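Local coordinates for protein ficolin-3 (Homo sapiens, PDB 2J5Z) that probably acts as a secreted lectin of innate immunity, recognising sugars such as galactose through its fibrinogen-like domain, at residues 48-59 / 213-221. Sequence-based numbering, arbitrary orientation. Where two conformers were deposited one is given.
Sequences EGGGWLVFQRRQ and YRRVRMMLR
The side chain of the C-terminal Arg221 crosses one face of the Trp52 indole. Its CB sits over the six-membered ring, 3.7 Å from the centroid, in a CH-pi contact. CG is anti to the backbone N (chi1 178°), and a bend at chi3 sets one guanidinium face against NE1, CE2 and CZ2, the planes 23° apart. NH1 grips two carbonyls of the glycine-rich turn, Glu48 O at 2.8 Å and Gly50 O at 2.9 Å; the second lies in the guanidinium plane. Met219 CE reaches Trp52 CB at 3.4 Å, and its sulfur makes an oblique Met-aromatic contact with the indole.

On the Met219 face, Arg57 and Arg217 meet through their aliphatic parts, and one water accepts from both NH1 atoms. Arg57 NE bonds to Ser81 O; salt bridges join Arg57 NH1 to Glu80 of a second subunit, Arg217 to Asp44 and Glu104, and Arg221 to Glu100.

On the opposite face, Met218 CB lies over the Phe55 ring, 3.5 Å from CZ. Leu220 CG meets Phe55 CE2 at 3.6 Å, and Leu90 of helix 87-94 packs on both residues.

Backbone bonds pair Leu53 with Leu220 and Arg58 with Val216. Between them, Met218 O takes Phe55 N at 2.9 Å and, weakly, Gln56 N. This classic beta bulge shifts the register by one. Strand 215-220 sits between strands 52-58 and 101-106 in the antiparallel sheet of the fibrinogen-like domain.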
loop_
_atom_site.group_PDB
_atom_site.type_symbol
_atom_site.label_atom_id
_atom_site.label_comp_id
_atom_site.label_asym_id
_atom_site.label_seq_id
_atom_site.Cartn_x
_atom_site.Cartn_y
_atom_site.Cartn_z
ATOM N N GLU A 48 -5.409 -3.819 19.934
ATOM C CA GLU A 48 -5.627 -4.788 21.003
ATOM C C GLU A 48 -4.352 -5.546 21.360
ATOM O O GLU A 48 -4.393 -6.733 21.683
ATOM C CB GLU A 48 -6.716 -5.779 20.586
ATOM C CG GLU A 48 -7.553 -6.319 21.723
ATOM C CD GLU A 48 -8.814 -5.515 21.934
ATOM O OE1 GLU A 48 -8.717 -4.287 22.167
ATOM O OE2 GLU A 48 -9.911 -6.119 21.865
ATOM N N GLY A 49 -3.215 -4.869 21.294
ATOM C CA GLY A 49 -1.962 -5.497 21.674
ATOM C C GLY A 49 -1.165 -6.015 20.493
ATOM O O GLY A 49 0.020 -6.314 20.624
ATOM N N GLY A 50 -1.814 -6.118 19.336
ATOM C CA GLY A 50 -1.123 -6.510 18.106
ATOM C C GLY A 50 -0.968 -8.012 17.937
ATOM O O GLY A 50 -1.233 -8.785 18.862
ATOM N N GLY A 51 -0.539 -8.420 16.747
ATOM C CA GLY A 51 -0.323 -9.836 16.431
ATOM C C GLY A 51 -1.499 -10.498 15.726
ATOM O O GLY A 51 -1.612 -11.735 15.709
ATOM N N TRP A 52 -2.365 -9.688 15.131
ATOM C CA TRP A 52 -3.565 -10.202 14.453
ATOM C C TRP A 52 -3.352 -10.446 12.965
ATOM O O TRP A 52 -2.884 -9.572 12.253
ATOM C CB TRP A 52 -4.725 -9.227 14.594
ATOM C CG TRP A 52 -5.192 -9.008 16.000
ATOM C CD1 TRP A 52 -4.784 -8.027 16.858
ATOM C CD2 TRP A 52 -6.187 -9.757 16.689
ATOM N NE1 TRP A 52 -5.449 -8.130 18.043
ATOM C CE2 TRP A 52 -6.324 -9.184 17.972
ATOM C CE3 TRP A 52 -6.974 -10.858 16.354
ATOM C CZ2 TRP A 52 -7.213 -9.680 18.918
ATOM C CZ3 TRP A 52 -7.858 -11.361 17.308
ATOM C CH2 TRP A 52 -7.970 -10.766 18.571
ATOM N N LEU A 53 -3.739 -11.630 12.495
ATOM C CA LEU A 53 -3.688 -11.935 11.073
ATOM C C LEU A 53 -5.042 -11.559 10.478
ATOM O O LEU A 53 -6.056 -12.180 10.784
ATOM C CB LEU A 53 -3.411 -13.431 10.864
ATOM C CG LEU A 53 -2.887 -13.896 9.505
ATOM C CD1 LEU A 53 -2.415 -15.355 9.626
ATOM C CD2 LEU A 53 -3.955 -13.720 8.415
ATOM N N VAL A 54 -5.057 -10.538 9.628
ATOM C CA VAL A 54 -6.293 -10.063 9.025
ATOM C C VAL A 54 -6.555 -10.845 7.758
ATOM O O VAL A 54 -5.769 -10.761 6.804
ATOM C CB VAL A 54 -6.213 -8.565 8.688
ATOM C CG1 VAL A 54 -7.541 -8.062 8.064
ATOM C CG2 VAL A 54 -5.835 -7.763 9.952
ATOM N N PHE A 55 -7.652 -11.601 7.732
ATOM C CA PHE A 55 -7.894 -12.471 6.578
ATOM C C PHE A 55 -9.031 -12.006 5.668
ATOM O O PHE A 55 -9.238 -12.577 4.600
ATOM C CB PHE A 55 -8.092 -13.946 6.998
ATOM C CG PHE A 55 -9.350 -14.224 7.816
ATOM C CD1 PHE A 55 -10.551 -14.562 7.193
ATOM C CD2 PHE A 55 -9.301 -14.217 9.207
ATOM C CE1 PHE A 55 -11.708 -14.831 7.946
ATOM C CE2 PHE A 55 -10.444 -14.503 9.971
ATOM C CZ PHE A 55 -11.646 -14.818 9.335
ATOM N N GLN A 56 -9.788 -11.003 6.113
ATOM C CA GLN A 56 -10.862 -10.421 5.288
ATOM C C GLN A 56 -10.955 -8.930 5.587
ATOM O O GLN A 56 -10.784 -8.513 6.722
ATOM C CB GLN A 56 -12.208 -11.098 5.581
ATOM C CG GLN A 56 -13.343 -10.714 4.599
ATOM C CD GLN A 56 -14.307 -9.645 5.132
ATOM O OE1 GLN A 56 -13.963 -8.834 5.988
ATOM N NE2 GLN A 56 -15.522 -9.650 4.607
ATOM N N ARG A 57 -11.206 -8.125 4.557
ATOM C CA ARG A 57 -11.308 -6.699 4.771
ATOM C C ARG A 57 -12.242 -6.133 3.711
ATOM O O ARG A 57 -12.095 -6.449 2.531
ATOM C CB ARG A 57 -9.911 -6.069 4.684
ATOM C CG ARG A 57 -9.819 -4.614 5.041
ATOM C CD ARG A 57 -8.356 -4.243 5.352
ATOM N NE ARG A 57 -7.522 -4.205 4.153
ATOM C CZ ARG A 57 -6.232 -3.883 4.154
ATOM N NH1 ARG A 57 -5.621 -3.593 5.294
ATOM N NH2 ARG A 57 -5.548 -3.857 3.021
ATOM N N ARG A 58 -13.210 -5.333 4.159
ATOM C CA ARG A 58 -14.115 -4.558 3.277
ATOM C C ARG A 58 -13.931 -3.079 3.602
ATOM O O ARG A 58 -13.804 -2.728 4.767
ATOM C CB ARG A 58 -15.569 -4.931 3.542
ATOM C CG ARG A 58 -15.915 -6.402 3.358
ATOM C CD ARG A 58 -15.468 -6.964 2.022
ATOM N NE ARG A 58 -16.285 -6.524 0.871
ATOM C CZ ARG A 58 -17.505 -6.963 0.575
ATOM N NH1 ARG A 58 -18.142 -7.834 1.366
ATOM N NH2 ARG A 58 -18.116 -6.505 -0.519
ATOM N N GLN A 59 -13.925 -2.214 2.586
ATOM C CA GLN A 59 -13.529 -0.809 2.782
ATOM C C GLN A 59 -14.189 0.184 1.822
ATOM O O GLN A 59 -14.474 1.315 2.206
ATOM C CB GLN A 59 -12.008 -0.645 2.610
ATOM C CG GLN A 59 -11.155 -1.571 3.425
ATOM C CD GLN A 59 -9.736 -1.095 3.540
ATOM O OE1 GLN A 59 -9.124 -1.194 4.608
ATOM N NE2 GLN A 59 -9.200 -0.555 2.453
ATOM N N TYR A 213 -22.647 -2.210 6.769
ATOM C CA TYR A 213 -21.499 -1.510 7.315
ATOM C C TYR A 213 -20.599 -0.975 6.198
ATOM O O TYR A 213 -20.574 -1.523 5.098
ATOM C CB TYR A 213 -20.697 -2.462 8.210
ATOM C CG TYR A 213 -21.486 -2.897 9.425
ATOM C CD1 TYR A 213 -21.415 -2.176 10.604
ATOM C CD2 TYR A 213 -22.333 -4.006 9.370
ATOM C CE1 TYR A 213 -22.146 -2.567 11.729
ATOM C CE2 TYR A 213 -23.074 -4.396 10.481
ATOM C CZ TYR A 213 -22.975 -3.673 11.650
ATOM O OH TYR A 213 -23.708 -4.053 12.752
ATOM N N ARG A 214 -19.872 0.091 6.515
ATOM C CA ARG A 214 -18.950 0.761 5.598
ATOM C C ARG A 214 -17.601 0.041 5.516
ATOM O O ARG A 214 -17.002 -0.065 4.441
ATOM C CB ARG A 214 -18.747 2.213 6.061
ATOM C CG ARG A 214 -17.632 2.976 5.359
ATOM C CD ARG A 214 -17.586 4.432 5.818
ATOM N NE ARG A 214 -18.646 5.237 5.208
ATOM C CZ ARG A 214 -19.000 6.450 5.626
ATOM N NH1 ARG A 214 -18.382 7.005 6.661
ATOM N NH2 ARG A 214 -19.974 7.110 5.009
ATOM N N ARG A 215 -17.135 -0.449 6.661
ATOM C CA ARG A 215 -15.843 -1.132 6.760
ATOM C C ARG A 215 -15.952 -2.346 7.670
ATOM O O ARG A 215 -16.553 -2.273 8.740
ATOM C CB ARG A 215 -14.776 -0.196 7.323
ATOM C CG ARG A 215 -14.571 1.097 6.525
ATOM C CD ARG A 215 -13.594 2.027 7.235
ATOM N NE ARG A 215 -12.293 1.392 7.416
ATOM C CZ ARG A 215 -11.253 1.568 6.606
ATOM N NH1 ARG A 215 -11.349 2.369 5.551
ATOM N NH2 ARG A 215 -10.110 0.945 6.855
ATOM N N VAL A 216 -15.353 -3.455 7.254
ATOM C CA VAL A 216 -15.353 -4.664 8.073
ATOM C C VAL A 216 -13.957 -5.268 8.038
ATOM O O VAL A 216 -13.281 -5.175 7.021
ATOM C CB VAL A 216 -16.342 -5.709 7.490
ATOM C CG1 VAL A 216 -16.266 -7.015 8.269
ATOM C CG2 VAL A 216 -17.774 -5.154 7.478
ATOM N N ARG A 217 -13.520 -5.890 9.130
ATOM C CA ARG A 217 -12.318 -6.737 9.078
ATOM C C ARG A 217 -12.584 -7.994 9.871
ATOM O O ARG A 217 -13.312 -7.944 10.855
ATOM C CB ARG A 217 -11.086 -6.046 9.662
ATOM C CG ARG A 217 -10.675 -4.741 8.978
ATOM C CD ARG A 217 -9.258 -4.359 9.372
ATOM N NE ARG A 217 -9.083 -4.101 10.800
ATOM C CZ ARG A 217 -7.894 -3.894 11.354
ATOM N NH1 ARG A 217 -6.809 -3.921 10.595
ATOM N NH2 ARG A 217 -7.777 -3.651 12.651
ATOM N N MET A 218 -12.000 -9.116 9.442
ATOM C CA MET A 218 -12.010 -10.343 10.253
ATOM C C MET A 218 -10.572 -10.765 10.491
ATOM O O MET A 218 -9.766 -10.810 9.554
ATOM C CB MET A 218 -12.778 -11.468 9.546
ATOM C CG MET A 218 -14.182 -11.074 9.056
ATOM S SD MET A 218 -15.034 -12.404 8.153
ATOM C CE MET A 218 -15.479 -13.526 9.480
ATOM N N MET A 219 -10.235 -11.098 11.735
ATOM C CA MET A 219 -8.832 -11.277 12.065
ATOM C C MET A 219 -8.626 -12.353 13.130
ATOM O O MET A 219 -9.514 -12.596 13.946
ATOM C CB MET A 219 -8.230 -9.936 12.514
ATOM C CG MET A 219 -9.062 -9.191 13.548
ATOM S SD MET A 219 -8.962 -7.360 13.448
ATOM C CE MET A 219 -7.272 -7.137 13.891
ATOM N N LEU A 220 -7.456 -12.987 13.100
ATOM C CA LEU A 220 -7.112 -14.090 13.997
ATOM C C LEU A 220 -5.847 -13.843 14.793
ATOM O O LEU A 220 -4.867 -13.267 14.289
ATOM C CB LEU A 220 -6.863 -15.364 13.171
ATOM C CG LEU A 220 -7.973 -15.842 12.257
ATOM C CD1 LEU A 220 -7.480 -17.039 11.450
ATOM C CD2 LEU A 220 -9.226 -16.186 13.059
ATOM N N ARG A 221 -5.829 -14.329 16.030
ATOM C CA ARG A 221 -4.607 -14.268 16.816
ATOM C C ARG A 221 -4.477 -15.476 17.742
ATOM O O ARG A 221 -5.409 -15.828 18.473
ATOM C CB ARG A 221 -4.550 -12.966 17.619
ATOM C CG ARG A 221 -3.315 -12.843 18.500
ATOM C CD ARG A 221 -3.211 -11.467 19.153
ATOM N NE ARG A 221 -4.202 -11.251 20.212
ATOM C CZ ARG A 221 -4.291 -10.129 20.925
ATOM N NH1 ARG A 221 -3.450 -9.129 20.691
ATOM N NH2 ARG A 221 -5.216 -10.002 21.872
ATOM O OXT ARG A 221 -3.428 -16.115 17.790
HETATM O O HOH W 1 -6.642 -3.036 7.909
#